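Kelch domain-containing protein (Colletotrichum graminicola M1.001, PDB 5C92) probably oxidises alcohols at a copper centre, in the manner of the Kelch-propeller enzyme galactose oxidase. Local coordinates at residues Val15-Ala20 / Asn333-Ala338; Val164-Met169 / Lys197-Asp202; Gly187-Ala192 / Tyr201-Thr206; Gln388-Thr393 / Val474-Lys479. All coordinates share one frame; numbering follows the deposited sequence.

Interaction 1 (Val15-Ala20 / Asn333-Ala338); sequences VPVAVA and NYHSTA. With CU1 (copper (I) ion), chain D.
Two torsions set this contact. In Thr337 a chi1 of 53° places OG1 between its own backbone N and carbonyl carbon, pointing at Pro16, while in Val17 a chi1 of 179° turns CG1 away from the backbone N and onto the His335 ring. Thr337 OG1 donates to Pro16 O over 3.0 Å, nearly along the C=O axis, and it is also bonded to Trp347 NE1. Its methyl, CG2, sits 3.2 Å from Val17 O. A water donates both to Val17 O at 2.8 Å and to Ser336 O at 2.9 Å. Further on, Val19 and Thr337 meet tip to tip, Val19 CG1 lying 3.5 Å from Thr337 OG1.

In propeller terms, Ser336-Ala338 open the edge strand of one four-stranded blade, and 18-20 belong to the neighbouring one, so buried side chains here join two blades. The type II turn from Asn333 to Ser336 carries His335 to the copper site. Val17 CG1 makes a CH-pi contact over one face of that ring, 4.0 Å from its centroid. His335 ND1 is hydrogen-bonded to Gly352 O, which helps fix the ring rotation, and NE2 coordinates the copper ion at 2.2 Å. Tyr120 and His423 supply the other protein ligands. Tyr334 OH, 2.8 Å from the copper but not counted a ligand, is hydrogen-bonded to Tyr120 OH and Tyr245 OH.

Interaction 2 (Val164-Met169 / Lys197-Asp202); sequences VKPLVM and KMNWYD. With NAG (2-acetamido-2-deoxy-beta-D-glucopyranose), chain C.
Pro166 and Leu167 close over the hydroxyl end of Tyr201, and this is the tight half of the contact. Tyr201 OH sits 3.6 Å from Pro166 CG and equally 3.6 Å from Leu167 CD2. The leucine side chain runs at about a right angle to the tyrosine, and its chi1 of 72° swings CG between backbone N and carbonyl carbon, so that CD2 comes up beside the phenol. The hydroxyl is buried among carbons, but its polar need is met by Pro163 O, just ahead of the segment.

Toward Lys197 the fit slackens. Asn199 lies against the proline ring, with OD1 3.5 Å from Pro166 CB, yet its ND2 makes only a weak, bent bond to Pro166 O at 3.1 Å, having a firmer partner in Gln191 OE1. A water that donates to Pro166 O at 2.8 Å accepts from Lys197 NZ at 2.9 Å, and the lysine's NZ reaches the loop through this water.

Residues 164-169 belong to the long connection from strand 155-158 to strand 181-183, which leaves one four-stranded blade for the next. Such a connection, laid against the third strand of the following blade, fits the Kelch propeller.

Interaction 3 (Gly187-Ala192 / Tyr201-Thr206); sequences GSVLQA and YDTKGT. With NAG (2-acetamido-2-deoxy-beta-D-glucopyranose), chain C.
Tyr201 and Val189 form a hydrogen-bonded pair in the antiparallel hairpin of strands 188-191 and 197-202, the two middle strands of a four-stranded propeller blade. Both bonds are short: Val189 N to Tyr201 O and Tyr201 N to Val189 O each measure 2.7 Å. The phenol ring then runs out beside Gln191, whose CB lies at the ring edge, 4.1 Å from Tyr201 CE2.

Asp202 comes next and faces Ser188 as a non-hydrogen-bonded pair. The strand ends here, and the chain turns through an Asx turn in which Asp202 OD1 accepts from Lys204 N.

Thr203 grips Gly187 O twice. Its backbone N donates at 3.0 Å from a position tilted out of the carbonyl plane, and its OG1, at 2.6 Å, meets a lone pair within that plane; chi1 of 58° sets OG1 between the backbone N and the carbonyl carbon to do this. Gly187 itself has a positive phi, which favours glycine. The threonine methyl, CG2, packs crosswise on Val189 CG2 at 3.9 Å.

Lys204 bends at its outer torsions so that NZ makes a salt bridge with Asp202 OD1, approaching from the opposite face of the carboxylate to its own backbone N. The same ammonium group donates to N-acetylglucosamine O5 at 3.0 Å, while Asp202 OD2 accepts from the sugar O6 at 2.8 Å.

Interaction 4 (Gln388-Thr393 / Val474-Lys479); sequences QSLSDT and VAQFFK
Leu390 drops one methyl, CD1, between two neighbours of the opposite strand, 4.0 Å from Gln476 CB and 4.0 Å from Phe478 CB. Leu390 and Gln476 slide past each other in opposite directions, and the contact is with CB of the glutamine. Against Phe478 the leucine crosses at about a right angle and meets the ring obliquely. The phenyl leads away from 388-393 into the interior, toward Ile401 and Met415; a chi1 of 73° sends CG between backbone N and carbonyl carbon and leaves CB facing Leu390 and Thr393.

The strand axes of 388-390 and 476-479 run almost parallel, 9° apart, but at 8.6 Å they are too distant to pair. The chain closes that gap only after Leu390. By Thr393 the backbones have met: Thr393 O takes a nearly straight bond from Lys479 N at 2.7 Å (170°), and Phe478 CA lies 3.4 Å from the same oxygen. The extended lysine chain carries NZ to a salt bridge with Asp81.

Strand 387-390 pairs antiparallel with 400-405, then 394-395 pairs parallel with 476-480, an arrangement like the A/A' strand switch of immunoglobulin-like folds, consistent with an early set domain. Chemically, a single strong backbone bond starts the parallel pairing, and ahead of it in the chain the strands meet mainly through Leu390 CD1.

Overall arrangement
Interaction 1 lies at the copper site; interactions 3 and 4 lie away from it, and interaction 2 comes closer only through Leu167, whose side chain is about 11 Å from that of copper ligand Tyr120. Interactions 2 and 3 share strand 197-202 with Tyr201 and Asp202, their centres 10 Å apart, and touch directly where Asn199 O meets Gln191 N at 2.9 Å. The loop lies along Lys197, Asn199 and Tyr201, and the sugar is bonded to Asp202 at the strand's end. Both are nested in the chain loop closed by interaction 1, whose centre is about 26 Å from that of interaction 2. Interaction 4 follows in sequence, in the C-terminal domain that also supplies ligand His423, its centre about 28 Å from that of interaction 1.

Interaction 1 (Val15-Ala20 / Asn333-Ala338)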
# COMPACT_ATOMS: atom_id res chain seq x y z
N VAL A 15 11.44 -6.54 -13.53
CA VAL A 15 10.73 -7.29 -12.50
C VAL A 15 9.98 -6.30 -11.63
O VAL A 15 10.58 -5.37 -11.13
CB VAL A 15 11.67 -8.08 -11.61
CG1 VAL A 15 10.85 -8.90 -10.59
CG2 VAL A 15 12.59 -8.93 -12.47
N PRO A 16 8.64 -6.41 -11.55
CA PRO A 16 7.85 -5.38 -10.85
C PRO A 16 7.91 -5.56 -9.33
O PRO A 16 6.92 -5.92 -8.69
CB PRO A 16 6.45 -5.59 -11.41
CG PRO A 16 6.41 -7.04 -11.68
CD PRO A 16 7.78 -7.46 -12.12
N VAL A 17 9.08 -5.23 -8.78
CA VAL A 17 9.36 -5.25 -7.35
C VAL A 17 8.71 -4.12 -6.56
O VAL A 17 8.47 -4.25 -5.35
CB VAL A 17 10.91 -5.29 -7.11
CG1 VAL A 17 11.27 -5.29 -5.64
CG2 VAL A 17 11.44 -6.56 -7.75
N ALA A 18 8.53 -2.97 -7.21
CA ALA A 18 7.78 -1.86 -6.66
C ALA A 18 6.80 -1.45 -7.73
O ALA A 18 7.11 -1.53 -8.94
CB ALA A 18 8.69 -0.69 -6.33
N VAL A 19 5.64 -1.04 -7.29
CA VAL A 19 4.58 -0.62 -8.17
C VAL A 19 3.78 0.52 -7.54
O VAL A 19 3.70 0.67 -6.31
CB VAL A 19 3.60 -1.76 -8.54
CG1 VAL A 19 4.34 -2.95 -9.15
CG2 VAL A 19 2.73 -2.20 -7.34
N ALA A 20 3.22 1.35 -8.40
CA ALA A 20 2.41 2.52 -7.96
C ALA A 20 1.26 2.73 -8.91
O ALA A 20 1.43 2.59 -10.14
CB ALA A 20 3.27 3.75 -7.93
N ASN A 333 6.60 -14.63 -3.87
CA ASN A 333 7.27 -14.65 -2.57
C ASN A 333 8.03 -13.30 -2.36
O ASN A 333 7.47 -12.24 -2.59
CB ASN A 333 8.19 -15.86 -2.40
CG ASN A 333 7.46 -17.21 -2.40
OD1 ASN A 333 8.12 -18.24 -2.55
ND2 ASN A 333 6.17 -17.23 -2.19
N TYR A 334 9.29 -13.34 -1.95
CA TYR A 334 10.04 -12.12 -1.74
C TYR A 334 10.02 -11.29 -3.01
O TYR A 334 10.29 -11.81 -4.08
CB TYR A 334 11.51 -12.42 -1.40
CG TYR A 334 12.25 -11.25 -0.85
CD1 TYR A 334 11.76 -10.54 0.25
CD2 TYR A 334 13.48 -10.87 -1.36
CE1 TYR A 334 12.46 -9.48 0.80
CE2 TYR A 334 14.21 -9.80 -0.78
CZ TYR A 334 13.70 -9.15 0.31
OH TYR A 334 14.37 -8.12 0.90
N HIS A 335 9.92 -9.98 -2.83
CA HIS A 335 9.84 -9.01 -3.95
C HIS A 335 8.60 -9.07 -4.88
O HIS A 335 8.65 -8.58 -6.02
CB HIS A 335 11.10 -9.13 -4.80
CG HIS A 335 12.31 -8.55 -4.18
ND1 HIS A 335 13.57 -8.84 -4.64
CD2 HIS A 335 12.46 -7.69 -3.14
CE1 HIS A 335 14.46 -8.21 -3.89
NE2 HIS A 335 13.81 -7.48 -3.01
N SER A 336 7.54 -9.75 -4.42
CA SER A 336 6.25 -9.75 -5.07
C SER A 336 5.46 -8.51 -4.68
O SER A 336 5.73 -7.89 -3.64
CB SER A 336 5.45 -11.04 -4.75
OG SER A 336 5.04 -11.16 -3.38
N THR A 337 4.50 -8.12 -5.52
CA THR A 337 3.67 -6.91 -5.28
C THR A 337 2.22 -7.20 -5.62
O THR A 337 1.93 -8.16 -6.35
CB THR A 337 4.13 -5.71 -6.13
OG1 THR A 337 4.20 -6.10 -7.53
CG2 THR A 337 5.47 -5.19 -5.66
N ALA A 338 1.30 -6.46 -4.98
CA ALA A 338 -0.11 -6.47 -5.36
C ALA A 338 -0.71 -5.11 -5.11
O ALA A 338 -0.21 -4.38 -4.28
CB ALA A 338 -0.88 -7.54 -4.62
CU CU1 D . 14.65 -6.38 -1.29
O HOH W 1 8.15 -6.24 -3.38

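Interaction 2 (Val164-Met169 / Lys197-Asp202)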
# COMPACT_ATOMS: atom_id res chain seq x y z
N VAL A 164 14.07 5.09 16.74
CA VAL A 164 13.71 3.78 16.18
C VAL A 164 13.64 2.68 17.26
O VAL A 164 12.81 1.76 17.18
CB VAL A 164 14.68 3.40 15.04
CG1 VAL A 164 16.05 2.99 15.54
CG2 VAL A 164 14.08 2.30 14.17
N LYS A 165 14.42 2.84 18.32
CA LYS A 165 14.62 1.80 19.34
C LYS A 165 13.34 1.06 19.73
O LYS A 165 13.31 -0.15 19.73
CB LYS A 165 15.31 2.38 20.60
CG LYS A 165 15.85 1.30 21.52
CD LYS A 165 17.06 1.79 22.31
CE LYS A 165 16.63 2.45 23.60
NZ LYS A 165 16.04 1.46 24.53
N PRO A 166 12.30 1.77 20.12
CA PRO A 166 11.19 0.97 20.62
C PRO A 166 10.48 0.08 19.58
O PRO A 166 9.73 -0.81 19.97
CB PRO A 166 10.21 2.01 21.14
CG PRO A 166 10.60 3.26 20.50
CD PRO A 166 12.07 3.20 20.30
N LEU A 167 10.73 0.29 18.28
CA LEU A 167 10.10 -0.58 17.27
C LEU A 167 10.95 -1.77 16.84
O LEU A 167 10.43 -2.72 16.25
CB LEU A 167 9.62 0.24 16.06
CG LEU A 167 10.62 0.81 15.09
CD1 LEU A 167 11.30 -0.23 14.19
CD2 LEU A 167 9.89 1.89 14.30
N VAL A 168 12.25 -1.75 17.16
CA VAL A 168 13.15 -2.75 16.66
C VAL A 168 12.73 -4.12 17.12
O VAL A 168 12.43 -4.30 18.29
CB VAL A 168 14.57 -2.42 17.12
CG1 VAL A 168 15.53 -3.50 16.73
CG2 VAL A 168 15.01 -1.09 16.54
N MET A 169 12.70 -5.12 16.22
CA MET A 169 12.39 -6.46 16.69
C MET A 169 13.62 -7.19 17.33
O MET A 169 14.77 -6.79 17.19
CB MET A 169 11.80 -7.40 15.61
CG MET A 169 11.26 -6.86 14.32
SD MET A 169 10.19 -8.10 13.55
CE MET A 169 11.20 -9.54 13.49
N LYS A 197 5.54 -5.31 19.94
CA LYS A 197 5.36 -4.04 20.64
C LYS A 197 4.99 -2.89 19.67
O LYS A 197 5.78 -2.50 18.85
CB LYS A 197 6.64 -3.68 21.39
CG LYS A 197 7.01 -4.71 22.46
CD LYS A 197 8.00 -4.14 23.46
CE LYS A 197 9.42 -4.25 22.94
NZ LYS A 197 10.40 -3.68 23.91
N MET A 198 3.78 -2.36 19.79
CA MET A 198 3.32 -1.24 18.98
C MET A 198 3.60 0.07 19.69
O MET A 198 3.66 0.09 20.91
CB MET A 198 1.81 -1.38 18.74
CG MET A 198 1.47 -2.74 18.20
SD MET A 198 -0.25 -2.94 17.68
CE MET A 198 -1.11 -2.75 19.24
N ASN A 199 3.81 1.13 18.92
CA ASN A 199 4.25 2.43 19.44
C ASN A 199 3.62 3.57 18.65
O ASN A 199 3.42 3.49 17.42
CB ASN A 199 5.79 2.58 19.40
CG ASN A 199 6.53 1.62 20.33
OD1 ASN A 199 6.71 1.89 21.52
ND2 ASN A 199 6.96 0.51 19.79
N TRP A 200 3.21 4.61 19.37
CA TRP A 200 2.74 5.84 18.77
C TRP A 200 3.91 6.74 18.58
O TRP A 200 4.81 6.82 19.42
CB TRP A 200 1.73 6.55 19.64
CG TRP A 200 0.40 5.90 19.66
CD1 TRP A 200 -0.13 5.20 20.67
CD2 TRP A 200 -0.61 6.03 18.68
NE1 TRP A 200 -1.39 4.85 20.37
CE2 TRP A 200 -1.71 5.33 19.14
CE3 TRP A 200 -0.68 6.65 17.42
CZ2 TRP A 200 -2.89 5.22 18.40
CZ3 TRP A 200 -1.84 6.59 16.71
CH2 TRP A 200 -2.93 5.85 17.17
N TYR A 201 3.93 7.40 17.44
CA TYR A 201 4.87 8.46 17.21
C TYR A 201 4.10 9.75 16.90
O TYR A 201 2.99 9.71 16.33
CB TYR A 201 5.78 8.12 16.04
CG TYR A 201 6.78 7.09 16.32
CD1 TYR A 201 8.03 7.43 16.83
CD2 TYR A 201 6.51 5.74 16.08
CE1 TYR A 201 8.98 6.46 17.10
CE2 TYR A 201 7.47 4.76 16.37
CZ TYR A 201 8.71 5.12 16.85
OH TYR A 201 9.70 4.14 17.10
N ASP A 202 4.67 10.87 17.33
CA ASP A 202 4.09 12.22 17.10
C ASP A 202 5.09 12.96 16.22
O ASP A 202 6.31 13.02 16.52
CB ASP A 202 3.82 12.91 18.44
CG ASP A 202 3.29 14.32 18.29
OD1 ASP A 202 3.16 14.86 17.16
OD2 ASP A 202 2.98 14.89 19.35
C1 NAG C . -1.91 17.54 18.98
C2 NAG C . -2.92 17.85 20.09
C3 NAG C . -2.26 18.72 21.16
C4 NAG C . -0.79 18.39 21.48
C5 NAG C . 0.04 17.96 20.29
C6 NAG C . 1.34 17.34 20.78
C7 NAG C . -5.34 18.08 19.50
C8 NAG C . -6.36 18.89 18.75
N2 NAG C . -4.07 18.51 19.45
O3 NAG C . -2.95 18.55 22.40
O4 NAG C . -0.12 19.52 22.03
O5 NAG C . -0.71 17.01 19.53
O6 NAG C . 2.40 17.60 19.86
O7 NAG C . -5.67 17.09 20.12
O HOH W 2 9.63 -1.18 22.77

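Interaction 3 (Gly187-Ala192 / Tyr201-Thr206)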
# COMPACT_ATOMS: atom_id res chain seq x y z
N GLY A 187 -1.23 14.48 13.35
CA GLY A 187 0.19 14.22 13.03
C GLY A 187 0.82 12.97 13.66
O GLY A 187 2.03 12.80 13.65
N SER A 188 -0.02 12.10 14.22
CA SER A 188 0.45 10.90 14.89
C SER A 188 0.65 9.81 13.83
O SER A 188 0.01 9.86 12.75
CB SER A 188 -0.58 10.44 15.91
OG SER A 188 -1.82 10.08 15.30
N VAL A 189 1.59 8.89 14.11
CA VAL A 189 1.77 7.65 13.35
C VAL A 189 1.80 6.46 14.31
O VAL A 189 2.60 6.45 15.24
CB VAL A 189 3.07 7.70 12.54
CG1 VAL A 189 3.29 6.39 11.80
CG2 VAL A 189 3.07 8.88 11.58
N LEU A 190 0.94 5.45 14.08
CA LEU A 190 1.02 4.17 14.77
C LEU A 190 1.95 3.24 13.99
O LEU A 190 1.82 3.14 12.77
CB LEU A 190 -0.33 3.53 14.89
CG LEU A 190 -0.32 2.16 15.55
CD1 LEU A 190 0.08 2.23 17.02
CD2 LEU A 190 -1.67 1.52 15.40
N GLN A 191 3.01 2.79 14.66
CA GLN A 191 3.78 1.65 14.24
C GLN A 191 3.12 0.41 14.84
O GLN A 191 3.25 0.12 16.05
CB GLN A 191 5.22 1.83 14.66
CG GLN A 191 6.10 0.56 14.57
CD GLN A 191 6.18 -0.19 15.92
OE1 GLN A 191 6.25 0.43 17.00
NE2 GLN A 191 6.18 -1.51 15.86
N ALA A 192 2.41 -0.31 13.98
CA ALA A 192 1.49 -1.39 14.37
C ALA A 192 2.25 -2.72 14.39
O ALA A 192 1.76 -3.71 14.90
CB ALA A 192 0.31 -1.47 13.39
N TYR A 201 3.93 7.40 17.44
CA TYR A 201 4.87 8.46 17.21
C TYR A 201 4.10 9.75 16.90
O TYR A 201 2.99 9.71 16.33
CB TYR A 201 5.78 8.12 16.04
CG TYR A 201 6.78 7.09 16.32
CD1 TYR A 201 8.03 7.43 16.83
CD2 TYR A 201 6.51 5.74 16.08
CE1 TYR A 201 8.98 6.46 17.10
CE2 TYR A 201 7.47 4.76 16.37
CZ TYR A 201 8.71 5.12 16.85
OH TYR A 201 9.70 4.14 17.10
N ASP A 202 4.67 10.87 17.33
CA ASP A 202 4.09 12.22 17.10
C ASP A 202 5.09 12.96 16.22
O ASP A 202 6.31 13.02 16.52
CB ASP A 202 3.82 12.91 18.44
CG ASP A 202 3.29 14.32 18.29
OD1 ASP A 202 3.16 14.86 17.16
OD2 ASP A 202 2.98 14.89 19.35
N THR A 203 4.64 13.29 15.01
CA THR A 203 5.59 13.84 14.03
C THR A 203 5.72 15.35 14.11
O THR A 203 6.59 15.88 13.43
CB THR A 203 5.26 13.45 12.57
OG1 THR A 203 3.93 13.89 12.26
CG2 THR A 203 5.37 11.92 12.43
N LYS A 204 4.93 16.00 14.98
CA LYS A 204 5.02 17.46 15.21
C LYS A 204 6.15 17.84 16.16
O LYS A 204 6.61 17.05 16.99
CB LYS A 204 3.70 17.97 15.77
CG LYS A 204 2.54 17.70 14.83
CD LYS A 204 1.26 18.39 15.24
CE LYS A 204 0.85 18.07 16.67
NZ LYS A 204 0.88 16.61 16.97
N GLY A 205 6.65 19.05 15.97
CA GLY A 205 7.64 19.60 16.87
C GLY A 205 8.98 18.95 16.73
O GLY A 205 9.51 18.81 15.64
N THR A 206 9.55 18.55 17.86
CA THR A 206 10.77 17.74 17.85
C THR A 206 10.49 16.26 18.00
O THR A 206 11.43 15.47 18.13
CB THR A 206 11.67 18.12 19.05
OG1 THR A 206 10.87 18.15 20.25
CG2 THR A 206 12.34 19.48 18.81
C1 NAG C . -1.91 17.54 18.98
C2 NAG C . -2.92 17.85 20.09
C3 NAG C . -2.26 18.72 21.16
C4 NAG C . -0.79 18.39 21.48
C5 NAG C . 0.04 17.96 20.29
C6 NAG C . 1.34 17.34 20.78
C7 NAG C . -5.34 18.08 19.50
C8 NAG C . -6.36 18.89 18.75
N2 NAG C . -4.07 18.51 19.45
O3 NAG C . -2.95 18.55 22.40
O4 NAG C . -0.12 19.52 22.03
O5 NAG C . -0.71 17.01 19.53
O6 NAG C . 2.40 17.60 19.86
O7 NAG C . -5.67 17.09 20.12

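Interaction 4 (Gln388-Thr393 / Val474-Lys479)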
# COMPACT_ATOMS: atom_id res chain seq x y z
N GLN A 388 -20.77 9.82 -13.57
CA GLN A 388 -20.64 10.77 -14.68
C GLN A 388 -19.73 11.91 -14.30
O GLN A 388 -18.88 12.31 -15.11
CB GLN A 388 -21.98 11.31 -15.09
CG GLN A 388 -22.95 10.18 -15.37
CD GLN A 388 -24.01 10.57 -16.36
OE1 GLN A 388 -24.18 9.90 -17.39
NE2 GLN A 388 -24.75 11.63 -16.05
N SER A 389 -19.90 12.40 -13.07
CA SER A 389 -19.22 13.61 -12.65
C SER A 389 -19.10 13.62 -11.14
O SER A 389 -19.92 13.07 -10.41
CB SER A 389 -20.02 14.86 -13.12
OG SER A 389 -21.10 15.17 -12.22
N LEU A 390 -18.11 14.37 -10.69
CA LEU A 390 -18.11 14.88 -9.36
C LEU A 390 -18.29 16.42 -9.37
O LEU A 390 -17.69 17.11 -10.21
CB LEU A 390 -16.78 14.47 -8.70
CG LEU A 390 -16.44 12.96 -8.63
CD1 LEU A 390 -15.11 12.76 -7.92
CD2 LEU A 390 -17.54 12.20 -7.92
N SER A 391 -19.00 16.93 -8.36
CA SER A 391 -19.18 18.36 -8.17
C SER A 391 -17.81 19.05 -8.03
O SER A 391 -17.56 20.12 -8.66
CB SER A 391 -20.01 18.63 -6.92
OG SER A 391 -19.21 18.92 -5.75
N ASP A 392 -16.98 18.46 -7.16
CA ASP A 392 -15.62 18.93 -6.83
C ASP A 392 -14.61 17.78 -6.89
O ASP A 392 -14.95 16.62 -6.61
CB ASP A 392 -15.57 19.51 -5.42
CG ASP A 392 -16.27 20.85 -5.31
OD1 ASP A 392 -17.53 20.86 -5.26
OD2 ASP A 392 -15.54 21.87 -5.26
N THR A 393 -13.37 18.09 -7.20
CA THR A 393 -12.33 17.05 -7.30
C THR A 393 -11.15 17.38 -6.41
O THR A 393 -10.23 16.59 -6.33
CB THR A 393 -11.84 16.84 -8.75
OG1 THR A 393 -11.24 18.04 -9.27
CG2 THR A 393 -12.98 16.41 -9.64
N VAL A 474 -16.11 1.79 -12.13
CA VAL A 474 -14.75 2.29 -12.26
C VAL A 474 -14.57 3.63 -11.53
O VAL A 474 -15.33 4.56 -11.70
CB VAL A 474 -14.34 2.38 -13.72
CG1 VAL A 474 -12.91 2.93 -13.85
CG2 VAL A 474 -14.49 1.02 -14.37
N ALA A 475 -13.61 3.69 -10.63
CA ALA A 475 -13.51 4.87 -9.78
C ALA A 475 -13.26 6.20 -10.52
O ALA A 475 -12.62 6.25 -11.55
CB ALA A 475 -12.43 4.69 -8.75
N GLN A 476 -13.67 7.28 -9.89
CA GLN A 476 -13.21 8.57 -10.25
C GLN A 476 -12.16 8.94 -9.26
O GLN A 476 -12.23 8.54 -8.12
CB GLN A 476 -14.38 9.56 -10.13
CG GLN A 476 -15.39 9.39 -11.25
CD GLN A 476 -15.07 10.30 -12.43
OE1 GLN A 476 -14.63 11.44 -12.24
NE2 GLN A 476 -15.24 9.78 -13.63
N PHE A 477 -11.24 9.77 -9.69
CA PHE A 477 -10.19 10.23 -8.83
C PHE A 477 -10.55 11.59 -8.30
O PHE A 477 -11.04 12.42 -9.04
CB PHE A 477 -8.90 10.33 -9.63
CG PHE A 477 -8.29 9.01 -9.96
CD1 PHE A 477 -7.35 8.43 -9.11
CD2 PHE A 477 -8.56 8.38 -11.17
CE1 PHE A 477 -6.78 7.21 -9.43
CE2 PHE A 477 -8.02 7.15 -11.47
CZ PHE A 477 -7.12 6.56 -10.60
N PHE A 478 -10.15 11.86 -7.06
CA PHE A 478 -10.26 13.19 -6.53
C PHE A 478 -9.26 13.33 -5.43
O PHE A 478 -8.72 12.34 -4.98
CB PHE A 478 -11.68 13.46 -6.04
CG PHE A 478 -12.03 12.75 -4.77
CD1 PHE A 478 -12.45 11.43 -4.80
CD2 PHE A 478 -11.91 13.39 -3.55
CE1 PHE A 478 -12.70 10.74 -3.64
CE2 PHE A 478 -12.20 12.71 -2.38
CZ PHE A 478 -12.63 11.39 -2.44
N LYS A 479 -8.93 14.56 -5.07
CA LYS A 479 -8.02 14.76 -3.97
C LYS A 479 -8.60 15.46 -2.76
O LYS A 479 -9.58 16.19 -2.84
CB LYS A 479 -6.71 15.40 -4.40
CG LYS A 479 -6.78 16.66 -5.17
CD LYS A 479 -5.35 17.10 -5.43
CE LYS A 479 -5.34 18.39 -6.20
NZ LYS A 479 -3.99 18.99 -6.09